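Local coordinates for protein PHB depolymerase (Penicillium funiculosum, PDB 2D81) that depolymerises the biopolyester polyhydroxybutyrate by hydrolysing its ester bonds, within an alpha/beta hydrolase fold that carries a circular permutation, at residues Pro65-Pro70 against Met109-Ala114; Ser76-Gly79 against Ala83-Ala86; Gln212-Ala215 against Val220-Leu223. All coordinates share one frame; numbering follows the deposited sequence.

Interaction 1 (Pro65-Pro70 against Met109-Ala114); sequences PSITTP and MNQLKA
The carboxamide of Gln111 reaches across from its helix to the backbone of Pro65, where NE2 donates to Pro65 O at 2.8 Å. The bond is nearly straight, with an N-H...O angle of 168°, and the nitrogen comes in almost head-on to the carbonyl. Pro65 O also lies within 7° of the amide plane, so the acceptor sits where the N-H points and tends to fix the rotation of the carboxamide. The Gln111 chain gets there by bending: CG sits beside the backbone N, and a turn at chi2 of -62° swings the amide round toward the loop. Along the way its CG passes the proline ring, at 4.1 Å from Pro65 CG, the two side chains running past each other in opposite directions.

Next to this polar link lies the snug apolar part. Ile67 points its side chain at the helix and crosses that of Gln111 at a slant. Its CG2 rests 3.9 Å from Gln111 CB, while the end of the longer branch, CD1, reaches the helix backbone, 3.7 Å from Gln111 O. The fit is slacker beyond. Ile67 CD1 meets the methyl of Ala114 at 4.0 Å, a small contact at the solvent side, where Ala114 is exposed. Pro65, by contrast, is buried.

Ile67 is the N-cap residue of helix 68-77, and its carbonyl O is hydrogen-bonded to the hydroxyl of Thr71. The contact sets the loop before that helix, and its N-cap, against helix 106-116. Pro65 packs further on Val108 of helix 106-116 and on Cys50, a disulfide cysteine. Met109 and Leu112 of helix 106-116 turn away from the contact, to Met95 of strand 92-98, and Met109 also touches Tyr127 of strand 125-130.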
# COMPACT_ATOMS: atom_id res chain seq x y z
N PRO A 65 16.69 11.51 -1.91
CA PRO A 65 15.80 12.62 -1.59
C PRO A 65 16.05 13.14 -0.18
O PRO A 65 16.42 12.37 0.72
CB PRO A 65 14.41 12.00 -1.74
CG PRO A 65 14.64 10.56 -1.38
CD PRO A 65 15.93 10.26 -2.11
N SER A 66 15.86 14.44 0.02
CA SER A 66 15.99 15.01 1.36
C SER A 66 14.78 14.62 2.20
O SER A 66 13.66 14.56 1.69
CB SER A 66 16.09 16.53 1.28
OG SER A 66 16.21 17.10 2.58
N ILE A 67 15.00 14.37 3.48
CA ILE A 67 13.89 14.12 4.39
C ILE A 67 13.89 15.11 5.55
O ILE A 67 13.19 14.92 6.54
CB ILE A 67 13.93 12.69 4.96
CG1 ILE A 67 15.24 12.45 5.71
CG2 ILE A 67 13.74 11.68 3.83
CD1 ILE A 67 15.25 11.18 6.54
N THR A 68 14.68 16.17 5.43
CA THR A 68 14.73 17.18 6.49
C THR A 68 13.35 17.80 6.70
O THR A 68 12.81 17.76 7.81
CB THR A 68 15.74 18.29 6.16
OG1 THR A 68 17.02 17.72 5.90
CG2 THR A 68 15.86 19.25 7.33
N THR A 69 12.78 18.36 5.64
CA THR A 69 11.47 18.99 5.75
C THR A 69 10.35 17.96 5.92
O THR A 69 9.41 18.18 6.68
CB THR A 69 11.18 19.89 4.53
OG1 THR A 69 12.18 20.91 4.46
CG2 THR A 69 9.81 20.54 4.66
N PRO A 70 10.43 16.82 5.21
CA PRO A 70 9.37 15.82 5.37
C PRO A 70 9.26 15.35 6.83
O PRO A 70 8.17 15.20 7.37
CB PRO A 70 9.81 14.70 4.44
CG PRO A 70 10.43 15.46 3.31
CD PRO A 70 11.27 16.50 4.04
N MET A 109 14.37 4.12 -0.73
CA MET A 109 13.78 3.35 0.35
C MET A 109 14.55 3.51 1.66
O MET A 109 13.95 3.51 2.74
CB MET A 109 13.68 1.87 -0.03
CG MET A 109 12.39 1.51 -0.76
SD MET A 109 10.91 1.82 0.25
CE MET A 109 11.06 0.49 1.45
N ASN A 110 15.87 3.66 1.58
CA ASN A 110 16.66 3.84 2.78
C ASN A 110 16.31 5.14 3.50
O ASN A 110 16.37 5.21 4.72
CB ASN A 110 18.16 3.83 2.46
CG ASN A 110 19.02 3.95 3.70
OD1 ASN A 110 19.09 3.03 4.52
ND2 ASN A 110 19.68 5.10 3.85
N GLN A 111 15.96 6.17 2.73
CA GLN A 111 15.56 7.45 3.33
C GLN A 111 14.22 7.33 4.06
O GLN A 111 14.01 7.98 5.08
CB GLN A 111 15.46 8.55 2.27
CG GLN A 111 16.79 9.02 1.70
CD GLN A 111 17.70 9.63 2.75
OE1 GLN A 111 18.36 8.92 3.51
NE2 GLN A 111 17.74 10.96 2.80
N LEU A 112 13.32 6.50 3.54
CA LEU A 112 12.09 6.20 4.25
C LEU A 112 12.41 5.52 5.58
O LEU A 112 11.82 5.84 6.61
CB LEU A 112 11.19 5.28 3.42
CG LEU A 112 9.94 4.74 4.13
CD1 LEU A 112 9.01 5.88 4.54
CD2 LEU A 112 9.21 3.79 3.19
N LYS A 113 13.35 4.58 5.56
CA LYS A 113 13.76 3.89 6.78
C LYS A 113 14.29 4.91 7.78
O LYS A 113 13.93 4.89 8.95
CB LYS A 113 14.85 2.86 6.47
CG LYS A 113 15.34 2.10 7.70
CD LYS A 113 16.39 1.08 7.31
CE LYS A 113 16.84 0.26 8.51
NZ LYS A 113 17.93 -0.68 8.15
N ALA A 114 15.16 5.80 7.31
CA ALA A 114 15.78 6.80 8.18
C ALA A 114 14.72 7.73 8.75
O ALA A 114 14.75 8.08 9.93
CB ALA A 114 16.81 7.60 7.40

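Interaction 2 (Ser76-Gly79 against Ala83-Ala86); sequences SWSG and ASVA
Two peptide planes meet where Gly79 passes Ser84. The amide nitrogen of Gly79 stands over one face of the peptide joining Ala83 to Ser84, with Gly79 N 3.8 Å from Ser84 N and 3.9 Å from Ala83 C. The planes are not stacked flat: the Ser78-Gly79 peptide is steeply tilted, with its N-H side turned toward the other. The following peptide, between Ser84 and Val85, is met differently, for its N-H is taken up by the hydroxyl of Ser78.

That hydroxyl is the hub of the contact. Val85 N donates to Ser78 OG at 2.9 Å, with an N-H...O angle of 163°. Placing the oxygen opposite the backbone N (chi1 180°) extends it from the chain toward the second segment, where it also lies 3.3 Å from Ser84 CA. Val85 CG2 also lies against this oxygen, 3.5 Å from Ser78 OG. A water molecule bonds to Ser78 OG at 2.8 Å and makes a weak, longer link to the hydroxyl of Ser84, so the surface side of the contact is partly bridged by solvent.

Just before this loop, the indole of Trp77 leads away from the contact and packs on Tyr48, Arg52 and Gln297. Ala83 is bonded through its backbone to Ala31. The chain leaves helix 68-77, turns through Gly79 with a positive phi, and folds back on itself. Ser84 OG then accepts from Ala86 N at 3.2 Å, which makes an ST turn in the loop that leads on to strand 92-98.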
# COMPACT_ATOMS: atom_id res chain seq x y z
N SER A 76 5.56 18.49 13.02
CA SER A 76 4.72 19.68 13.11
C SER A 76 3.24 19.35 13.00
O SER A 76 2.41 19.95 13.69
CB SER A 76 5.11 20.68 12.02
OG SER A 76 6.47 21.07 12.16
N TRP A 77 2.90 18.40 12.13
CA TRP A 77 1.49 18.08 11.87
C TRP A 77 0.91 17.08 12.86
O TRP A 77 -0.30 16.84 12.86
CB TRP A 77 1.33 17.52 10.45
CG TRP A 77 1.80 18.45 9.36
CD1 TRP A 77 1.92 19.81 9.43
CD2 TRP A 77 2.18 18.08 8.03
NE1 TRP A 77 2.36 20.31 8.23
CE2 TRP A 77 2.52 19.27 7.35
CE3 TRP A 77 2.26 16.86 7.34
CZ2 TRP A 77 2.94 19.28 6.02
CZ3 TRP A 77 2.68 16.87 6.01
CH2 TRP A 77 3.02 18.07 5.36
N SER A 78 1.76 16.50 13.70
CA SER A 78 1.32 15.44 14.61
C SER A 78 0.14 15.87 15.46
O SER A 78 0.21 16.85 16.20
CB SER A 78 2.48 15.01 15.51
OG SER A 78 2.07 13.98 16.41
N GLY A 79 -0.96 15.13 15.36
CA GLY A 79 -2.13 15.41 16.17
C GLY A 79 -3.12 16.36 15.52
O GLY A 79 -4.21 16.59 16.05
N ALA A 83 -2.42 11.84 12.30
CA ALA A 83 -2.55 11.24 13.63
C ALA A 83 -1.23 11.38 14.38
O ALA A 83 -0.17 11.49 13.76
CB ALA A 83 -2.94 9.77 13.51
N SER A 84 -1.30 11.39 15.70
CA SER A 84 -0.09 11.55 16.52
C SER A 84 1.01 10.58 16.09
O SER A 84 0.77 9.38 15.98
CB SER A 84 -0.42 11.32 17.99
OG SER A 84 0.76 11.35 18.78
N VAL A 85 2.20 11.11 15.85
CA VAL A 85 3.32 10.27 15.45
C VAL A 85 3.79 9.36 16.57
O VAL A 85 4.56 8.42 16.34
CB VAL A 85 4.52 11.12 14.96
CG1 VAL A 85 4.13 11.88 13.70
CG2 VAL A 85 4.96 12.09 16.05
N ALA A 86 3.31 9.61 17.79
CA ALA A 86 3.55 8.70 18.90
C ALA A 86 3.05 7.29 18.57
O ALA A 86 3.61 6.30 19.02
CB ALA A 86 2.86 9.22 20.16
O HOH W 1 1.05 14.65 18.88

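Interaction 3 (Gln212-Ala215 against Val220-Leu223); sequences QSCA and VCSL
Cys214 and Cys221 are joined through a disulfide, SG to SG at 2.0 Å, and this bridge carries the contact between the two segments. The torsion about the S-S bond is -99°, near the perpendicular setting a disulfide prefers and of left-handed sense. On both cysteines the sulfur lies beside the backbone N and anti to the carbonyl carbon (chi1 -60° for Cys214, -74° for Cys221), so the two halves leave their backbones in a similar way. Each CB lies close to the far sulfur, Cys214 CB 3.0 Å from Cys221 SG and Cys221 CB 3.1 Å from Cys214 SG. The bridge holds Cys214 CA 6.0 Å from Cys221 CA, and both residues are buried.

The covalent link closes a short loop of the alpha/beta hydrolase fold. One end is a weakly bonded helical turn, 212-215, that follows strand 205-210. The other is the first residue of strand 221-227, which runs parallel to strand 13-18 in the main sheet. Within the turn, the backbone bond from Ala215 N to Gln212 O spans 3.1 Å.

Ser213 OG is hydrogen-bonded to Asn255 OD1, and Gln212 N to the hydroxyl of Ser185. Cys214 packs on Ile257 of strand 256-260, the neighbour of 221-227 on one side. On the strand, Ser222 pairs through its backbone with Asn255 and Ile257, whereas Leu223 pairs with Ser14 and Cys221 with Asn7 and Asn9.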
# COMPACT_ATOMS: atom_id res chain seq x y z
N GLN A 212 -13.33 -18.01 2.97
CA GLN A 212 -14.58 -18.64 3.40
C GLN A 212 -14.88 -18.35 4.87
O GLN A 212 -16.02 -18.10 5.24
CB GLN A 212 -14.52 -20.16 3.17
CG GLN A 212 -15.77 -20.90 3.62
CD GLN A 212 -17.02 -20.39 2.94
OE1 GLN A 212 -17.13 -20.42 1.71
NE2 GLN A 212 -17.98 -19.93 3.73
N SER A 213 -13.84 -18.37 5.69
CA SER A 213 -14.01 -18.22 7.13
C SER A 213 -14.54 -16.84 7.52
O SER A 213 -15.16 -16.68 8.57
CB SER A 213 -12.69 -18.47 7.86
OG SER A 213 -11.70 -17.54 7.44
N CYS A 214 -14.30 -15.84 6.67
CA CYS A 214 -14.73 -14.47 6.97
C CYS A 214 -16.11 -14.14 6.41
O CYS A 214 -16.66 -13.08 6.70
CB CYS A 214 -13.70 -13.46 6.44
SG CYS A 214 -12.06 -13.70 7.20
N ALA A 215 -16.68 -15.06 5.63
CA ALA A 215 -17.93 -14.80 4.93
C ALA A 215 -19.16 -14.69 5.84
O ALA A 215 -20.02 -13.84 5.63
CB ALA A 215 -18.17 -15.87 3.87
N VAL A 220 -14.12 -13.72 13.87
CA VAL A 220 -13.51 -12.40 13.77
C VAL A 220 -12.32 -12.45 12.82
O VAL A 220 -11.44 -13.30 12.96
CB VAL A 220 -13.05 -11.89 15.14
CG1 VAL A 220 -12.34 -10.54 14.99
CG2 VAL A 220 -14.25 -11.74 16.06
N CYS A 221 -12.29 -11.52 11.87
CA CYS A 221 -11.25 -11.49 10.86
C CYS A 221 -10.43 -10.21 10.96
O CYS A 221 -10.84 -9.24 11.59
CB CYS A 221 -11.89 -11.62 9.47
SG CYS A 221 -12.42 -13.34 9.17
N SER A 222 -9.25 -10.23 10.34
CA SER A 222 -8.42 -9.03 10.22
C SER A 222 -8.58 -8.45 8.82
O SER A 222 -9.24 -9.03 7.97
CB SER A 222 -6.95 -9.37 10.48
OG SER A 222 -6.50 -10.39 9.59
N LEU A 223 -7.94 -7.30 8.59
CA LEU A 223 -8.04 -6.63 7.30
C LEU A 223 -6.70 -6.03 6.89
O LEU A 223 -6.11 -5.24 7.62
CB LEU A 223 -9.09 -5.51 7.36
CG LEU A 223 -9.20 -4.59 6.14
CD1 LEU A 223 -9.69 -5.37 4.93
CD2 LEU A 223 -10.16 -3.45 6.46

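Overall arrangement
Interactions 1 and 2 share helix 68-77: the first holds its beginning against helix 106-116, the second folds back the chain just after its end. Their centres are about 17 Å apart, and along the sequence interaction 2 is nested inside the loop that interaction 1 closes. Interaction 3 comes later in the chain, after both have closed, with its centre about 36 Å from interaction 1 and about 31 Å from interaction 2. It lies across the chain's centre from interaction 1, at the start of strand 221-227, an inner strand of the main sheet. Interaction 1 lies nearer the substrate pocket, the side chain of Pro65 being about 11 Å from the bound hydroxybutyrate trimer.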